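Local coordinates for type III secretion system effector protein ExoU (Pseudomonas fluorescens, PDB 4QMK) that probably cleaves membrane phospholipids as a patatin-like phospholipase delivered by type III secretion, and likely reaches the plasma membrane through phosphatidylinositol 4,5-bisphosphate, at residues A[49-52]-A[56-59]; A[436-439]-A[443-446]; A[140-145]-A[277-282]; A[105-110]-A[243-248]; A[495-500]-A[535-540]. All blocks are in the same frame, centred on the assembly; numbering follows the deposited sequence.

Overall arrangement
Contacts 1 and 2 sit at one end of the molecule, centres 8 Å apart, on a four-stranded antiparallel sheet. Contact 1 is its central hairpin and comes first in the chain; contact 2 lies far later, where strand 434-438 joins that hairpin, so distant parts of the sequence build one small sheet. Contacts 3 and 4, centres 14 Å apart, interleave along the chain inside the patatin-like phospholipase region, opposite contact 1 across the chain's centre; Ser-277 of contact 3 bonds to Thr-246 of contact 4. Contact 5, last in sequence, belongs to the helical C-terminal part, about 38 Å between centres from contact 4. Contacts 3 and 5 both touch the second subunit.

Contact 1. Residues A[49-52]-A[56-59]; sequences IYRH and RVEV
Tyr-50 and Glu-58 face each other as the hydrogen-bonded pair of an antiparallel beta hairpin, strands 47-51 and 57-61. Tyr-50 N gives its hydrogen to Glu-58 O at 2.9 Å, and Glu-58 N returns one to Tyr-50 O at 2.8 Å. Toward the turn, His-52 N adds a nearly straight bond (175°) to Arg-56 O, which the ring's ND1 also approaches in a weak second bond.

Glu-58 is the side chain to follow. Its CB stands 4.0 Å from Tyr-50 O. CG swings anti to the backbone N (chi1 152°), which lifts the extended chain up between the rings of Tyr-50 and His-52. CD and then OE2 come beside Tyr-50 CD1, OE2 at 3.9 Å, with the carboxylate turned 50° from the tyrosine plane. OE1 goes the other way and meets the edge of the imidazole, 3.3 Å from His-52 CE1. OE2 is further engaged by a salt bridge to Arg-435 on the neighbouring strand 434-438.

The other face is apolar. Ile-49, paired with Val-59, also reaches diagonally, its CG2 3.7 Å from Val-57 CG1; Val-57 and Val-59 also touch Ala-444 of helix 441-446. Arg-51 leans its CB on Val-57 CG2, then carries its guanidinium away to Asp-463.

The hairpin is therefore two-sided: its aliphatic face packs under a helix, while the face bearing Tyr-50 and Glu-58 holds the carboxylate of the buried Glu-58, whose negative charge is probably stabilised by Arg-435.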
# COMPACT_ATOMS: atom_id res chain seq x y z
N ILE A 49 25.33 21.74 -36.88
CA ILE A 49 26.01 22.68 -36.06
C ILE A 49 26.87 23.58 -36.92
O ILE A 49 27.71 23.06 -37.68
CB ILE A 49 26.93 21.99 -35.09
CG1 ILE A 49 26.16 21.01 -34.23
CG2 ILE A 49 27.61 23.02 -34.19
CD1 ILE A 49 27.03 20.27 -33.23
N TYR A 50 26.67 24.91 -36.81
CA TYR A 50 27.45 25.89 -37.59
C TYR A 50 28.15 26.84 -36.63
O TYR A 50 27.63 27.13 -35.54
CB TYR A 50 26.55 26.74 -38.49
CG TYR A 50 25.70 26.00 -39.51
CD1 TYR A 50 24.40 25.59 -39.20
CD2 TYR A 50 26.14 25.81 -40.79
CE1 TYR A 50 23.61 24.91 -40.12
CE2 TYR A 50 25.38 25.15 -41.72
CZ TYR A 50 24.12 24.69 -41.38
OH TYR A 50 23.36 24.07 -42.33
N ARG A 51 29.31 27.36 -37.04
CA ARG A 51 30.03 28.35 -36.25
C ARG A 51 30.28 29.62 -37.04
O ARG A 51 30.73 29.58 -38.18
CB ARG A 51 31.35 27.79 -35.72
CG ARG A 51 32.23 28.85 -35.03
CD ARG A 51 33.31 28.27 -34.11
NE ARG A 51 34.13 27.34 -34.86
CZ ARG A 51 34.66 26.25 -34.36
NH1 ARG A 51 34.51 25.90 -33.08
NH2 ARG A 51 35.35 25.48 -35.17
N HIS A 52 30.02 30.76 -36.41
CA HIS A 52 30.28 32.08 -37.02
C HIS A 52 31.71 32.52 -36.70
O HIS A 52 32.46 31.82 -36.05
CB HIS A 52 29.26 33.10 -36.47
CG HIS A 52 27.85 32.81 -36.88
ND1 HIS A 52 26.99 32.05 -36.12
CD2 HIS A 52 27.16 33.17 -37.99
CE1 HIS A 52 25.83 31.94 -36.74
NE2 HIS A 52 25.90 32.62 -37.87
N ARG A 56 30.23 32.35 -32.10
CA ARG A 56 28.86 32.01 -31.86
C ARG A 56 28.60 30.69 -32.59
O ARG A 56 28.99 30.51 -33.74
CB ARG A 56 27.93 33.09 -32.45
CG ARG A 56 27.95 34.46 -31.78
CD ARG A 56 27.14 34.48 -30.49
NE ARG A 56 25.71 34.31 -30.76
CZ ARG A 56 24.80 33.85 -29.89
NH1 ARG A 56 25.14 33.46 -28.66
NH2 ARG A 56 23.53 33.74 -30.27
N VAL A 57 27.90 29.79 -31.93
CA VAL A 57 27.53 28.53 -32.53
C VAL A 57 26.02 28.39 -32.61
O VAL A 57 25.30 28.78 -31.71
CB VAL A 57 28.15 27.37 -31.76
CG1 VAL A 57 27.49 26.05 -32.07
CG2 VAL A 57 29.63 27.31 -32.09
N GLU A 58 25.57 27.79 -33.69
CA GLU A 58 24.16 27.59 -33.96
C GLU A 58 23.86 26.08 -34.19
O GLU A 58 24.47 25.44 -35.03
CB GLU A 58 23.86 28.43 -35.19
CG GLU A 58 22.75 28.00 -36.08
CD GLU A 58 22.69 28.81 -37.37
OE1 GLU A 58 23.39 29.85 -37.48
OE2 GLU A 58 21.89 28.43 -38.27
N VAL A 59 22.91 25.53 -33.44
CA VAL A 59 22.51 24.15 -33.58
C VAL A 59 21.11 24.09 -34.14
O VAL A 59 20.23 24.72 -33.63
CB VAL A 59 22.48 23.46 -32.22
CG1 VAL A 59 22.06 22.02 -32.37
CG2 VAL A 59 23.85 23.56 -31.53

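Contact 2. Residues A[436-439]-A[443-446]; sequences HEFP and DAVM
Phe-438 and Ala-444, CA atoms 5.8 Å apart, mark where the chain leaves the edge strand 434-438 of the four-stranded antiparallel sheet, turns and runs steeply across as helix 441-446. The strand and the helix meet here through side-chain packing. Phe-438 has its CG anti to the carbonyl carbon (chi1 -60°), which lays the ring against the helix at Ala-444. Ala-444 sits over one face: its CA stands 3.8 Å from the ring centroid and 12° off the normal, a CH-pi contact, while its CB rests against CD1 at 3.7 Å. Phe-438 also touches Val-59 of strand 57-61, the next strand of the sheet.

Phe-438 CB lies 4.1 Å from Asp-443 CB, and Asp-443 O comes near CD2 on a slant. Just ahead of the helix, Ser-440 OG is hydrogen-bonded to Asp-443 N. The carboxylate of Asp-443 reaches back across the proline ring at about a right angle, with OD2 at 3.7 Å from Pro-439 CB and only slightly further from CG and CD.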
# COMPACT_ATOMS: atom_id res chain seq x y z
N HIS A 436 18.92 26.82 -32.29
CA HIS A 436 19.27 27.23 -30.93
C HIS A 436 20.64 27.79 -30.98
O HIS A 436 21.51 27.15 -31.50
CB HIS A 436 19.24 26.02 -30.01
CG HIS A 436 17.91 25.38 -29.89
ND1 HIS A 436 16.85 26.01 -29.28
CD2 HIS A 436 17.45 24.19 -30.31
CE1 HIS A 436 15.78 25.22 -29.33
NE2 HIS A 436 16.12 24.11 -29.95
N GLU A 437 20.84 28.97 -30.43
CA GLU A 437 22.14 29.63 -30.51
C GLU A 437 22.84 29.53 -29.17
O GLU A 437 22.20 29.50 -28.14
CB GLU A 437 21.96 31.08 -30.86
CG GLU A 437 20.90 31.36 -31.92
CD GLU A 437 20.85 32.82 -32.35
OE1 GLU A 437 19.80 33.47 -32.12
OE2 GLU A 437 21.87 33.31 -32.86
N PHE A 438 24.17 29.51 -29.21
CA PHE A 438 24.99 29.39 -28.01
C PHE A 438 26.23 30.25 -28.17
O PHE A 438 26.73 30.42 -29.26
CB PHE A 438 25.44 27.93 -27.80
CG PHE A 438 24.29 26.95 -27.65
CD1 PHE A 438 23.71 26.34 -28.75
CD2 PHE A 438 23.83 26.61 -26.40
CE1 PHE A 438 22.65 25.45 -28.58
CE2 PHE A 438 22.78 25.74 -26.23
CZ PHE A 438 22.20 25.16 -27.31
N PRO A 439 26.74 30.80 -27.08
CA PRO A 439 27.95 31.63 -27.14
C PRO A 439 29.14 30.88 -27.63
O PRO A 439 30.06 31.49 -28.13
CB PRO A 439 28.20 31.98 -25.68
CG PRO A 439 26.85 31.98 -25.06
CD PRO A 439 26.07 30.90 -25.77
N ASP A 443 29.32 25.41 -24.98
CA ASP A 443 27.99 25.56 -24.40
C ASP A 443 26.93 24.74 -25.14
O ASP A 443 26.01 24.21 -24.53
CB ASP A 443 27.58 27.03 -24.39
CG ASP A 443 28.34 27.84 -23.38
OD1 ASP A 443 28.51 27.37 -22.24
OD2 ASP A 443 28.78 28.94 -23.73
N ALA A 444 27.08 24.62 -26.44
CA ALA A 444 26.21 23.76 -27.23
C ALA A 444 26.43 22.30 -26.82
O ALA A 444 25.47 21.57 -26.59
CB ALA A 444 26.48 23.96 -28.71
N VAL A 445 27.69 21.89 -26.65
CA VAL A 445 27.99 20.52 -26.22
C VAL A 445 27.42 20.26 -24.85
O VAL A 445 26.86 19.19 -24.60
CB VAL A 445 29.48 20.23 -26.22
CG1 VAL A 445 29.78 18.97 -25.45
CG2 VAL A 445 30.00 20.14 -27.62
N MET A 446 27.47 21.26 -23.97
CA MET A 446 26.90 21.10 -22.61
C MET A 446 25.38 20.90 -22.66
O MET A 446 24.79 20.35 -21.70
CB MET A 446 27.21 22.30 -21.71
CG MET A 446 28.68 22.59 -21.44
SD MET A 446 29.47 21.57 -20.16
CE MET A 446 29.66 20.04 -21.09

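Contact 3. Residues A[140-145]-A[277-282]; sequences PVTAWL and SGALPG
Leu-145, Ala-279 and Pro-281 bury the most surface here, where the first turns of helix 140-157 lean on the segment that follows helix 270-278. Both belong to the patatin-like phospholipase region, an alpha/beta fold whose helices pack around a mixed sheet, and this is a helix-against-loop contact at its periphery.

Leu-145 points its CB at the loop and lies between the two other residues. Its CD1 approaches Ala-279 CB at 4.4 Å, and its own CB is equally far from Pro-281 CD.

Ala-279 is the first residue to leave helical geometry (psi 16°), and its methyl points toward helix 140-157. One turn before Leu-145, Thr-142 receives it. The methyl CG2 of Thr-142 is anti to the backbone N, with OG1 beside that N (chi1 -60°), and both branches end up against the alanine: CG2 is 3.6 Å from Ala-279 CB and OG1 3.7 Å. The hydroxyl has its polar partner in Asp-139 just ahead of the helix, so toward Ala-279 it offers van der Waals contact.

Just before the loop, Ser-277 OG bonds to Thr-246 O and to Ser-104 O, tying the end of helix 270-278 to strand 242-251 and to Ser-104, just after strand 99-103. On helix 140-157, Trp-144 NE1 is hydrogen-bonded to Ser-158 OG of the second subunit.

Pro-281 closes the contact with its ring against the helix backbone, CB and CG both 3.9 Å from Leu-145 O.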
# COMPACT_ATOMS: atom_id res chain seq x y z
N PRO A 140 -22.50 -2.10 -10.78
CA PRO A 140 -22.45 -1.45 -9.45
C PRO A 140 -21.35 -0.40 -9.21
O PRO A 140 -21.64 0.65 -8.65
CB PRO A 140 -22.29 -2.64 -8.48
CG PRO A 140 -22.58 -3.87 -9.28
CD PRO A 140 -22.21 -3.54 -10.70
N VAL A 141 -20.12 -0.67 -9.65
CA VAL A 141 -19.03 0.27 -9.44
C VAL A 141 -19.34 1.62 -10.06
O VAL A 141 -19.21 2.65 -9.42
CB VAL A 141 -17.70 -0.26 -9.99
CG1 VAL A 141 -16.63 0.84 -9.99
CG2 VAL A 141 -17.24 -1.45 -9.16
N THR A 142 -19.74 1.60 -11.31
CA THR A 142 -20.12 2.83 -11.98
C THR A 142 -21.22 3.52 -11.20
O THR A 142 -21.15 4.70 -10.94
CB THR A 142 -20.68 2.55 -13.40
OG1 THR A 142 -19.70 1.89 -14.21
CG2 THR A 142 -21.13 3.88 -14.08
N ALA A 143 -22.24 2.76 -10.85
CA ALA A 143 -23.37 3.29 -10.17
C ALA A 143 -22.93 3.95 -8.90
O ALA A 143 -23.35 5.05 -8.58
CB ALA A 143 -24.37 2.19 -9.88
N TRP A 144 -22.10 3.26 -8.15
CA TRP A 144 -21.62 3.81 -6.91
C TRP A 144 -20.94 5.16 -7.10
O TRP A 144 -21.09 6.07 -6.26
CB TRP A 144 -20.66 2.85 -6.24
CG TRP A 144 -20.15 3.37 -4.97
CD1 TRP A 144 -20.76 3.29 -3.76
CD2 TRP A 144 -18.93 4.06 -4.76
NE1 TRP A 144 -19.99 3.90 -2.79
CE2 TRP A 144 -18.85 4.37 -3.38
CE3 TRP A 144 -17.88 4.41 -5.59
CZ2 TRP A 144 -17.76 5.03 -2.82
CZ3 TRP A 144 -16.79 5.10 -5.03
CH2 TRP A 144 -16.75 5.40 -3.66
N LEU A 145 -20.20 5.31 -8.19
CA LEU A 145 -19.55 6.54 -8.44
C LEU A 145 -20.50 7.71 -8.60
O LEU A 145 -20.18 8.80 -8.13
CB LEU A 145 -18.60 6.42 -9.62
CG LEU A 145 -17.30 5.78 -9.20
CD1 LEU A 145 -16.61 5.16 -10.39
CD2 LEU A 145 -16.40 6.81 -8.52
N SER A 277 -12.16 5.25 -14.83
CA SER A 277 -11.89 6.37 -15.66
C SER A 277 -13.04 6.66 -16.56
O SER A 277 -13.47 7.78 -16.69
CB SER A 277 -10.63 6.10 -16.46
OG SER A 277 -10.42 7.11 -17.39
N GLY A 278 -13.57 5.62 -17.19
CA GLY A 278 -14.65 5.80 -18.13
C GLY A 278 -15.98 6.18 -17.51
O GLY A 278 -16.82 6.73 -18.19
N ALA A 279 -16.19 5.89 -16.24
CA ALA A 279 -17.46 6.15 -15.60
C ALA A 279 -17.48 7.34 -14.74
O ALA A 279 -18.33 7.40 -13.85
CB ALA A 279 -17.76 5.02 -14.66
N LEU A 280 -16.53 8.25 -14.83
CA LEU A 280 -16.56 9.37 -13.84
C LEU A 280 -17.89 10.19 -13.83
O LEU A 280 -18.50 10.42 -14.89
CB LEU A 280 -15.33 10.22 -13.96
CG LEU A 280 -14.15 9.38 -13.55
CD1 LEU A 280 -12.89 9.94 -14.10
CD2 LEU A 280 -14.10 9.32 -12.07
N PRO A 281 -18.38 10.54 -12.63
CA PRO A 281 -19.63 11.26 -12.50
C PRO A 281 -19.56 12.64 -13.12
O PRO A 281 -18.55 13.34 -12.95
CB PRO A 281 -19.79 11.42 -10.98
CG PRO A 281 -18.40 11.41 -10.44
CD PRO A 281 -17.71 10.41 -11.31
N GLY A 282 -20.58 12.97 -13.91
CA GLY A 282 -20.85 14.33 -14.35
C GLY A 282 -21.73 14.85 -13.24
O GLY A 282 -21.85 16.05 -13.02

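Contact 4. Residues A[105-110]-A[243-248]; sequences AGAICA and LNITGT
Ala-107 and Ile-245 meet methyl to branch: Ala-107 CB points at the strand and lodges against the isoleucine, 3.4 Å from CG2 and 3.9 Å from CD1. Ile-245 sets its CB off to the flank, yet its two branches come back to the helix. With CG1 anti to the carbonyl carbon (chi1 -70°) and CG2 anti to the backbone N, both branches come to the alanine methyl from the same side, and CD1 goes on to pass 4.1 Å from Ala-107 O.

One helical turn later the pattern repeats with a longer reach. Ala-110 CB is directed at Leu-243, and the leucine, CG anti to its N (chi1 173°), extends CD1 to within 3.7 Å both of that methyl and of Ala-110 O. Helix residues three apart thus match strand residues two apart, with the helix advancing as the strand runs back.

Helix 107-114 follows strand 99-103 through the sequence Gly-102 to Gly-106, which fits the GxSxG nucleophile elbow of patatin-like phospholipases and would make Ser-104 the probable nucleophile. Strand 242-251 is the parallel neighbour of 99-103 in the mixed sheet, so the small alanines let the elbow helix lie close on it. Thr-246 shares backbone hydrogen bonds with Gly-102 and Ser-104. From the side, helix 270-278 packs Ala-274 and Ser-277 against both Ala-107 and Ile-245, while Phe-227 and Leu-230 of helix 227-236 lie on Leu-243.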
# COMPACT_ATOMS: atom_id res chain seq x y z
N ALA A 105 -12.86 7.58 -21.76
CA ALA A 105 -13.04 6.28 -22.41
C ALA A 105 -11.85 5.80 -23.27
O ALA A 105 -11.90 4.72 -23.86
CB ALA A 105 -14.34 6.28 -23.21
N GLY A 106 -10.79 6.62 -23.35
CA GLY A 106 -9.55 6.28 -24.09
C GLY A 106 -8.63 5.48 -23.20
O GLY A 106 -7.56 5.00 -23.62
N ALA A 107 -9.02 5.35 -21.95
CA ALA A 107 -8.27 4.59 -21.03
C ALA A 107 -8.19 3.11 -21.46
O ALA A 107 -7.12 2.49 -21.41
CB ALA A 107 -8.83 4.77 -19.62
N ILE A 108 -9.30 2.57 -21.89
CA ILE A 108 -9.38 1.19 -22.39
C ILE A 108 -8.32 0.92 -23.45
O ILE A 108 -7.50 -0.01 -23.33
CB ILE A 108 -10.71 0.95 -23.09
CG1 ILE A 108 -11.88 1.16 -22.15
CG2 ILE A 108 -10.75 -0.45 -23.70
CD1 ILE A 108 -13.21 1.16 -22.87
N CYS A 109 -8.32 1.77 -24.46
CA CYS A 109 -7.43 1.65 -25.56
C CYS A 109 -6.01 1.81 -25.04
O CYS A 109 -5.13 0.98 -25.32
CB CYS A 109 -7.93 2.66 -26.61
SG CYS A 109 -9.72 2.67 -26.96
N ALA A 110 -5.76 2.83 -24.22
CA ALA A 110 -4.45 3.04 -23.71
C ALA A 110 -3.97 1.80 -22.99
O ALA A 110 -2.84 1.40 -23.16
CB ALA A 110 -4.44 4.20 -22.78
N LEU A 243 1.90 3.28 -18.31
CA LEU A 243 0.53 3.69 -18.58
C LEU A 243 0.05 4.72 -17.59
O LEU A 243 0.32 4.58 -16.40
CB LEU A 243 -0.38 2.48 -18.51
CG LEU A 243 -1.90 2.70 -18.61
CD1 LEU A 243 -2.27 3.21 -19.98
CD2 LEU A 243 -2.61 1.39 -18.35
N ASN A 244 -0.63 5.75 -18.11
CA ASN A 244 -1.38 6.70 -17.32
C ASN A 244 -2.80 6.64 -17.74
O ASN A 244 -3.12 6.85 -18.90
CB ASN A 244 -0.99 8.12 -17.65
CG ASN A 244 0.25 8.50 -17.03
OD1 ASN A 244 0.30 8.77 -15.86
ND2 ASN A 244 1.29 8.49 -17.79
N ILE A 245 -3.68 6.45 -16.79
CA ILE A 245 -5.06 6.54 -17.04
C ILE A 245 -5.56 7.78 -16.29
O ILE A 245 -5.27 7.99 -15.10
CB ILE A 245 -5.75 5.28 -16.60
CG1 ILE A 245 -5.34 4.20 -17.54
CG2 ILE A 245 -7.27 5.46 -16.63
CD1 ILE A 245 -6.16 2.93 -17.43
N THR A 246 -6.32 8.60 -16.98
CA THR A 246 -6.73 9.89 -16.46
C THR A 246 -8.18 10.18 -16.69
O THR A 246 -8.80 9.60 -17.55
CB THR A 246 -5.91 10.96 -17.17
OG1 THR A 246 -4.53 10.74 -16.84
CG2 THR A 246 -6.28 12.33 -16.71
N GLY A 247 -8.72 11.08 -15.91
CA GLY A 247 -10.08 11.52 -16.17
C GLY A 247 -10.56 12.60 -15.28
O GLY A 247 -9.94 12.89 -14.26
N THR A 248 -11.70 13.15 -15.62
CA THR A 248 -12.21 14.25 -14.85
C THR A 248 -13.63 14.02 -14.42
O THR A 248 -14.48 13.81 -15.25
CB THR A 248 -12.18 15.51 -15.70
OG1 THR A 248 -10.84 15.71 -16.17
CG2 THR A 248 -12.65 16.71 -14.89

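Contact 5. Residues A[495-500]-A[535-540]; sequences TSLVIT and FQQLLQ
A loop-on-helix contact in the helical C-terminal part of the chain places Leu-497 against Gln-537 and Leu-538 of helix 533-544. The leucine aims its side chain straight at the helix, CG anti to the backbone N (chi1 -174°), and one methyl does the work: CD2 lies 3.8 Å from Leu-538 N, with Leu-538 CA and Gln-537 CB about as near and Leu-538 CB a little further off. It therefore rests on the helix backbone as much as on side chains.

The loop links helix 464-491 to helix 501-513, whose N-cap is Thr-500, and Leu-497 fills the angle between the first of these and helix 533-544, since it also touches Ile-487 and Ala-490. Leu-538 shares Ile-487 and adds Leu-503.

Gln-537 reaches across to the loop with its extended chain. Its NE2 comes within 3.9 Å of Leu-497 CB and 3.7 Å of Thr-495 O, a polar approach too long to bond; NE2 has its hydrogen-bond partner elsewhere, and OE1 accepts a hydrogen bond from Asn-491. Thr-495 and Ser-496 also pack on Glu-217 of the second subunit.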
# COMPACT_ATOMS: atom_id res chain seq x y z
N THR A 495 23.28 0.01 4.58
CA THR A 495 22.24 0.67 3.78
C THR A 495 22.13 2.17 4.11
O THR A 495 21.72 2.96 3.25
CB THR A 495 20.84 0.01 3.85
OG1 THR A 495 20.33 0.08 5.18
CG2 THR A 495 20.90 -1.46 3.39
N SER A 496 22.47 2.58 5.34
CA SER A 496 22.46 4.02 5.64
C SER A 496 23.81 4.54 5.17
O SER A 496 24.86 4.07 5.60
CB SER A 496 22.26 4.33 7.13
OG SER A 496 23.47 4.19 7.85
N LEU A 497 23.75 5.51 4.26
CA LEU A 497 24.94 6.04 3.63
C LEU A 497 25.69 7.06 4.45
O LEU A 497 25.09 7.90 5.15
CB LEU A 497 24.57 6.67 2.31
CG LEU A 497 25.70 7.15 1.42
CD1 LEU A 497 26.65 6.04 1.03
CD2 LEU A 497 25.09 7.75 0.17
N VAL A 498 27.02 6.98 4.35
CA VAL A 498 27.93 7.92 4.99
C VAL A 498 29.02 8.29 4.00
O VAL A 498 29.23 7.61 2.99
CB VAL A 498 28.57 7.35 6.26
CG1 VAL A 498 27.49 7.07 7.31
CG2 VAL A 498 29.38 6.09 5.95
N ILE A 499 29.70 9.38 4.28
CA ILE A 499 30.76 9.83 3.41
C ILE A 499 32.02 9.11 3.79
O ILE A 499 32.78 9.55 4.66
CB ILE A 499 30.90 11.36 3.44
CG1 ILE A 499 29.59 11.99 2.92
CG2 ILE A 499 32.07 11.81 2.59
CD1 ILE A 499 29.35 13.42 3.36
N THR A 500 32.21 7.95 3.17
CA THR A 500 33.41 7.14 3.36
C THR A 500 34.60 7.87 2.75
O THR A 500 34.42 8.86 2.03
CB THR A 500 33.25 5.79 2.64
OG1 THR A 500 33.12 6.01 1.24
CG2 THR A 500 32.02 5.05 3.13
N PHE A 535 22.68 8.14 -6.56
CA PHE A 535 22.76 9.57 -6.48
C PHE A 535 21.69 10.12 -5.54
O PHE A 535 21.98 11.01 -4.71
CB PHE A 535 22.72 10.27 -7.86
CG PHE A 535 23.93 10.00 -8.75
CD1 PHE A 535 25.11 9.41 -8.24
CD2 PHE A 535 23.94 10.43 -10.06
CE1 PHE A 535 26.22 9.23 -9.04
CE2 PHE A 535 25.05 10.22 -10.87
CZ PHE A 535 26.21 9.64 -10.35
N GLN A 536 20.50 9.57 -5.60
CA GLN A 536 19.42 9.99 -4.71
C GLN A 536 19.83 9.81 -3.24
O GLN A 536 19.66 10.72 -2.44
CB GLN A 536 18.11 9.23 -5.02
CG GLN A 536 17.35 9.79 -6.21
CD GLN A 536 16.79 11.19 -5.92
OE1 GLN A 536 16.32 11.47 -4.81
NE2 GLN A 536 16.85 12.07 -6.90
N GLN A 537 20.38 8.66 -2.87
CA GLN A 537 20.79 8.48 -1.46
C GLN A 537 21.81 9.54 -1.06
O GLN A 537 21.76 10.07 0.06
CB GLN A 537 21.50 7.16 -1.19
CG GLN A 537 20.80 5.89 -1.56
CD GLN A 537 21.71 4.69 -1.29
OE1 GLN A 537 21.96 3.86 -2.18
NE2 GLN A 537 22.25 4.61 -0.07
N LEU A 538 22.76 9.79 -1.95
CA LEU A 538 23.79 10.76 -1.67
C LEU A 538 23.14 12.12 -1.52
O LEU A 538 23.51 12.87 -0.61
CB LEU A 538 24.86 10.79 -2.75
CG LEU A 538 25.90 11.88 -2.48
CD1 LEU A 538 26.66 11.69 -1.18
CD2 LEU A 538 26.84 11.99 -3.65
N LEU A 539 22.17 12.44 -2.38
CA LEU A 539 21.47 13.75 -2.22
C LEU A 539 20.77 13.87 -0.89
O LEU A 539 20.74 14.96 -0.31
CB LEU A 539 20.50 14.01 -3.35
CG LEU A 539 21.18 14.34 -4.68
CD1 LEU A 539 20.14 14.53 -5.75
CD2 LEU A 539 22.04 15.57 -4.55
N GLN A 540 20.22 12.77 -0.38
CA GLN A 540 19.57 12.83 0.95
C GLN A 540 20.60 13.17 2.02
O GLN A 540 20.38 14.07 2.83
CB GLN A 540 18.86 11.53 1.30
CG GLN A 540 17.71 11.17 0.35
CD GLN A 540 16.73 12.34 0.15
OE1 GLN A 540 16.43 13.09 1.08
NE2 GLN A 540 16.26 12.51 -1.09